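Local coordinates for protein putative glucarate dehydratase (Pseudomonas fluorescens, PDB 4IT1) that probably catalyses the magnesium-dependent dehydration of D-glucarate to 5-dehydro-4-deoxy-D-glucarate, as a member of the mandelate racemase/muconate lactonizing enzyme family, at residues T31-R36 against R53-I58; L347-M352 against E380-G385. One frame throughout, in Å; residues are numbered along the deposited sequence.

Interaction 1: residues T31-R36 against R53-I58; sequences TPIAFR and RSIIEI
T31, P32 and I33 pair with I55, S54 and R53 in an antiparallel beta ladder within the N-terminal capping domain, joining the edge strand 25-36 of its three-stranded sheet to the central strand 50-60. T31 and I55 form a hydrogen-bonded pair: T31 N reaches I55 O at 2.8 Å, and I55 N returns to T31 O at 2.9 Å. At the next such pair, I33 N donates to R53 O at 2.9 Å, whereas the return bond from R53 N to I33 O is weak at 3.2 Å. P32 and S54 form the non-hydrogen-bonded pair between them. On the face of I33, R53 and I55, CG1 of I33 is tucked between its backbone N and carbonyl carbon (chi1 58°), setting it 3.4 Å from R53 O and 3.8 Å from R53 CB. F35 CE2 comes obliquely to R53 CB at 3.8 Å, while I33 CD1 lies in plane at the ring edge. The R53 chain bends at chi2 (83°) and leads its guanidinium to a salt bridge with E69. Helix 408-421 meets T31 and P32, helix 74-87 packs on P32 and S54, whose OG bonds Q80, and strand 65-70 flanks strand 50-60 on its other edge.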
loop_
_atom_site.group_PDB
_atom_site.type_symbol
_atom_site.label_atom_id
_atom_site.label_comp_id
_atom_site.label_asym_id
_atom_site.label_seq_id
_atom_site.Cartn_x
_atom_site.Cartn_y
_atom_site.Cartn_z
ATOM N N THR A 31 -5.728 -5.468 28.322
ATOM C CA THR A 31 -6.574 -5.091 29.441
ATOM C C THR A 31 -8.004 -4.791 28.985
ATOM O O THR A 31 -8.249 -3.777 28.335
ATOM C CB THR A 31 -5.975 -3.882 30.203
ATOM O OG1 THR A 31 -4.652 -4.209 30.655
ATOM C CG2 THR A 31 -6.836 -3.491 31.396
ATOM N N PRO A 32 -8.950 -5.688 29.315
ATOM C CA PRO A 32 -10.366 -5.479 28.986
ATOM C C PRO A 32 -11.038 -4.400 29.832
ATOM O O PRO A 32 -10.722 -4.261 31.011
ATOM C CB PRO A 32 -11.001 -6.845 29.262
ATOM C CG PRO A 32 -10.038 -7.566 30.143
ATOM C CD PRO A 32 -8.680 -7.059 29.783
ATOM N N ILE A 33 -11.966 -3.656 29.229
ATOM C CA ILE A 33 -12.668 -2.550 29.907
ATOM C C ILE A 33 -14.122 -2.393 29.457
ATOM O O ILE A 33 -14.522 -2.897 28.403
ATOM C CB ILE A 33 -11.970 -1.177 29.696
ATOM C CG1 ILE A 33 -11.859 -0.837 28.205
ATOM C CG2 ILE A 33 -10.600 -1.130 30.369
ATOM C CD1 ILE A 33 -12.146 0.613 27.894
ATOM N N ALA A 34 -14.909 -1.667 30.243
ATOM C CA ALA A 34 -16.276 -1.356 29.844
ATOM C C ALA A 34 -16.640 0.069 30.206
ATOM O O ALA A 34 -16.223 0.578 31.245
ATOM C CB ALA A 34 -17.262 -2.331 30.471
ATOM N N PHE A 35 -17.430 0.702 29.350
ATOM C CA PHE A 35 -17.831 2.079 29.580
ATOM C C PHE A 35 -19.313 2.257 29.337
ATOM O O PHE A 35 -19.908 1.544 28.523
ATOM C CB PHE A 35 -17.011 3.053 28.717
ATOM C CG PHE A 35 -16.768 2.577 27.307
ATOM C CD1 PHE A 35 -17.752 2.712 26.327
ATOM C CD2 PHE A 35 -15.545 2.010 26.954
ATOM C CE1 PHE A 35 -17.526 2.280 25.027
ATOM C CE2 PHE A 35 -15.311 1.578 25.658
ATOM C CZ PHE A 35 -16.304 1.716 24.692
ATOM N N ARG A 36 -19.909 3.198 30.059
ATOM C CA ARG A 36 -21.333 3.479 29.917
ATOM C C ARG A 36 -21.654 3.787 28.458
ATOM O O ARG A 36 -20.929 4.535 27.786
ATOM C CB ARG A 36 -21.780 4.622 30.841
ATOM C CG ARG A 36 -21.322 4.458 32.289
ATOM C CD ARG A 36 -22.212 5.180 33.297
ATOM N NE ARG A 36 -22.352 6.623 33.080
ATOM C CZ ARG A 36 -21.394 7.526 33.288
ATOM N NH1 ARG A 36 -20.184 7.156 33.693
ATOM N NH2 ARG A 36 -21.646 8.812 33.070
ATOM N N ARG A 53 -14.223 -3.199 25.206
ATOM C CA ARG A 53 -13.048 -2.710 24.495
ATOM C C ARG A 53 -11.827 -3.302 25.169
ATOM O O ARG A 53 -11.888 -3.664 26.338
ATOM C CB ARG A 53 -12.976 -1.176 24.566
ATOM C CG ARG A 53 -12.245 -0.511 23.409
ATOM C CD ARG A 53 -13.151 -0.327 22.195
ATOM N NE ARG A 53 -12.383 0.050 21.009
ATOM C CZ ARG A 53 -12.837 -0.010 19.760
ATOM N NH1 ARG A 53 -14.067 -0.439 19.509
ATOM N NH2 ARG A 53 -12.051 0.354 18.757
ATOM N N SER A 54 -10.725 -3.413 24.436
ATOM C CA SER A 54 -9.473 -3.877 25.020
ATOM C C SER A 54 -8.342 -2.880 24.765
ATOM O O SER A 54 -8.249 -2.293 23.682
ATOM C CB SER A 54 -9.100 -5.251 24.479
ATOM O OG SER A 54 -8.838 -5.180 23.093
ATOM N N ILE A 55 -7.494 -2.703 25.777
ATOM C CA ILE A 55 -6.390 -1.748 25.739
ATOM C C ILE A 55 -5.069 -2.509 25.754
ATOM O O ILE A 55 -4.845 -3.372 26.605
ATOM C CB ILE A 55 -6.454 -0.776 26.937
ATOM C CG1 ILE A 55 -7.884 -0.245 27.144
ATOM C CG2 ILE A 55 -5.442 0.360 26.784
ATOM C CD1 ILE A 55 -8.367 0.751 26.109
ATOM N N ILE A 56 -4.203 -2.192 24.797
ATOM C CA ILE A 56 -2.912 -2.858 24.650
ATOM C C ILE A 56 -1.762 -1.937 25.081
ATOM O O ILE A 56 -1.686 -0.786 24.654
ATOM C CB ILE A 56 -2.684 -3.332 23.192
ATOM C CG1 ILE A 56 -3.761 -4.334 22.752
ATOM C CG2 ILE A 56 -1.313 -3.971 23.034
ATOM C CD1 ILE A 56 -5.054 -3.706 22.271
ATOM N N GLU A 57 -0.884 -2.453 25.938
ATOM C CA GLU A 57 0.352 -1.772 26.325
ATOM C C GLU A 57 1.550 -2.579 25.857
ATOM O O GLU A 57 1.638 -3.776 26.119
ATOM C CB GLU A 57 0.438 -1.624 27.843
ATOM C CG GLU A 57 0.422 -0.197 28.361
ATOM C CD GLU A 57 0.912 -0.080 29.803
ATOM O OE1 GLU A 57 1.093 1.062 30.271
ATOM O OE2 GLU A 57 1.123 -1.120 30.470
ATOM N N ILE A 58 2.466 -1.923 25.157
ATOM C CA ILE A 58 3.737 -2.537 24.789
ATOM C C ILE A 58 4.862 -1.750 25.459
ATOM O O ILE A 58 4.758 -0.536 25.636
ATOM C CB ILE A 58 3.942 -2.570 23.257
ATOM C CG1 ILE A 58 2.749 -3.236 22.558
ATOM C CG2 ILE A 58 5.255 -3.252 22.880
ATOM C CD1 ILE A 58 2.584 -4.716 22.834
#

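Interaction 2: residues L347-M352 against E380-G385; sequences LGISLM and EVIKGG
The carboxylate of E380 lies between L347 and I382: CB of L347 approaches one face obliquely, 3.6 Å from E380 OE1, and CD1 of I382 lies over the other, 4.0 Å from E380 CD. The E380 chain bends at chi2 (-76°), which turns the carboxylate toward the N-terminus of the helix. OE1 offers its syn lone pair to the backbone N of G348 at 2.7 Å, with an N-H...O angle of 138°, and also bonds the hydroxyl of Y372. The anti side of OE2 receives V381 N at 3.1 Å, 27° out of the carboxylate plane, so that three bonds fix the rotation of the group. V381 CG2 meets L347 CD1 at 4.1 Å, crossing at about a right angle, and I349 packs on V381 and I382. G348 suits this tight place: a CB would clash with both E380 OE1 and I382 CD1. An alanine in place of E380 removes the carboxylate, and the N-H of G348 would probably lose its acceptor and the Y372 hydroxyl a partner. E69 accepts N-H groups of L347, the N-cap, and S350; acidic acceptors like these are common at helix N-termini, and helix 348-360 follows the seventh strand of the enolase-superfamily (beta/alpha)7-beta barrel.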
loop_
_atom_site.group_PDB
_atom_site.type_symbol
_atom_site.label_atom_id
_atom_site.label_comp_id
_atom_site.label_asym_id
_atom_site.label_seq_id
_atom_site.Cartn_x
_atom_site.Cartn_y
_atom_site.Cartn_z
ATOM N N LEU A 347 -12.331 4.659 22.204
ATOM C CA LEU A 347 -11.760 5.712 23.023
ATOM C C LEU A 347 -10.692 6.494 22.260
ATOM O O LEU A 347 -10.477 6.276 21.059
ATOM C CB LEU A 347 -11.203 5.140 24.330
ATOM C CG LEU A 347 -12.210 4.461 25.270
ATOM C CD1 LEU A 347 -11.485 3.882 26.473
ATOM C CD2 LEU A 347 -13.329 5.396 25.720
ATOM N N GLY A 348 -10.030 7.397 22.978
ATOM C CA GLY A 348 -9.061 8.321 22.408
ATOM C C GLY A 348 -7.921 7.696 21.634
ATOM O O GLY A 348 -7.466 8.274 20.641
ATOM N N ILE A 349 -7.452 6.531 22.089
ATOM C CA ILE A 349 -6.374 5.812 21.408
ATOM C C ILE A 349 -6.770 5.523 19.954
ATOM O O ILE A 349 -6.065 5.913 19.014
ATOM C CB ILE A 349 -5.993 4.494 22.126
ATOM C CG1 ILE A 349 -5.523 4.770 23.560
ATOM C CG2 ILE A 349 -4.932 3.740 21.329
ATOM C CD1 ILE A 349 -5.119 3.537 24.346
ATOM N N SER A 350 -7.907 4.856 19.778
ATOM C CA SER A 350 -8.433 4.584 18.445
ATOM C C SER A 350 -8.564 5.873 17.639
ATOM O O SER A 350 -8.142 5.936 16.479
ATOM C CB SER A 350 -9.784 3.862 18.528
ATOM O OG SER A 350 -9.605 2.497 18.865
ATOM N N LEU A 351 -9.133 6.899 18.271
ATOM C CA LEU A 351 -9.377 8.174 17.615
ATOM C C LEU A 351 -8.090 8.729 16.999
ATOM O O LEU A 351 -8.117 9.259 15.890
ATOM C CB LEU A 351 -10.002 9.175 18.592
ATOM C CG LEU A 351 -10.508 10.531 18.076
ATOM C CD1 LEU A 351 -11.580 10.390 17.000
ATOM C CD2 LEU A 351 -11.023 11.392 19.223
ATOM N N MET A 352 -6.969 8.563 17.698
ATOM C CA MET A 352 -5.689 9.103 17.241
ATOM C C MET A 352 -5.016 8.266 16.161
ATOM O O MET A 352 -4.454 8.824 15.210
ATOM C CB MET A 352 -4.726 9.368 18.413
ATOM C CG MET A 352 -5.092 10.591 19.242
ATOM S SD MET A 352 -5.239 12.104 18.265
ATOM C CE MET A 352 -6.539 12.942 19.156
ATOM N N GLU A 380 -12.387 7.792 30.302
ATOM C CA GLU A 380 -11.269 7.597 29.381
ATOM C C GLU A 380 -10.136 6.867 30.093
ATOM O O GLU A 380 -10.122 6.799 31.320
ATOM C CB GLU A 380 -10.763 8.946 28.859
ATOM C CG GLU A 380 -11.223 9.301 27.453
ATOM C CD GLU A 380 -10.480 8.538 26.358
ATOM O OE1 GLU A 380 -10.899 8.646 25.186
ATOM O OE2 GLU A 380 -9.484 7.835 26.649
ATOM N N VAL A 381 -9.191 6.324 29.332
ATOM C CA VAL A 381 -8.016 5.673 29.921
ATOM C C VAL A 381 -6.730 6.474 29.693
ATOM O O VAL A 381 -5.616 5.955 29.859
ATOM C CB VAL A 381 -7.824 4.226 29.412
ATOM C CG1 VAL A 381 -8.985 3.348 29.855
ATOM C CG2 VAL A 381 -7.649 4.195 27.899
ATOM N N ILE A 382 -6.892 7.739 29.310
ATOM C CA ILE A 382 -5.748 8.614 29.044
ATOM C C ILE A 382 -5.718 9.829 29.972
ATOM O O ILE A 382 -6.769 10.333 30.389
ATOM C CB ILE A 382 -5.680 9.063 27.561
ATOM C CG1 ILE A 382 -7.002 9.704 27.123
ATOM C CG2 ILE A 382 -5.303 7.892 26.661
ATOM C CD1 ILE A 382 -6.943 10.400 25.785
ATOM N N LYS A 383 -4.506 10.284 30.291
ATOM C CA LYS A 383 -4.310 11.509 31.063
ATOM C C LYS A 383 -4.934 12.697 30.334
ATOM O O LYS A 383 -4.785 12.833 29.117
ATOM C CB LYS A 383 -2.820 11.761 31.308
ATOM C CG LYS A 383 -2.188 10.825 32.323
ATOM C CD LYS A 383 -0.887 11.398 32.863
ATOM C CE LYS A 383 -0.289 10.502 33.935
ATOM N NZ LYS A 383 0.095 9.167 33.397
ATOM N N GLY A 384 -5.649 13.532 31.081
ATOM C CA GLY A 384 -6.327 14.694 30.517
ATOM C C GLY A 384 -7.798 14.433 30.266
ATOM O O GLY A 384 -8.585 15.369 30.092
ATOM N N GLY A 385 -8.168 13.154 30.259
ATOM C CA GLY A 385 -9.540 12.745 29.960
ATOM C C GLY A 385 -9.816 12.821 28.470
ATOM O O GLY A 385 -8.946 12.491 27.653
#

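Interactions 1 and 2, with centres about 11 Å apart, meet where the capping domain lies against the barrel domain. Their apolar faces interlock: CD1 of I33 packs on CD1 of L347 at 3.6 Å, and I55 spans the boundary, its CD1 3.9 Å from V381 CG2 and its CG2 4.0 Å from I349 CD1. A polar link runs alongside, R53 NH2 probably bonding S350 OG at 3.3 Å, while E69 serves both contacts by pairing with R53 and accepting backbone N-H groups of 347-352. R53 ties interaction 1 to the active-site region: its side chain is about 8 Å from that of H342, the predicted proton acceptor, and about 14 Å from the bound magnesium.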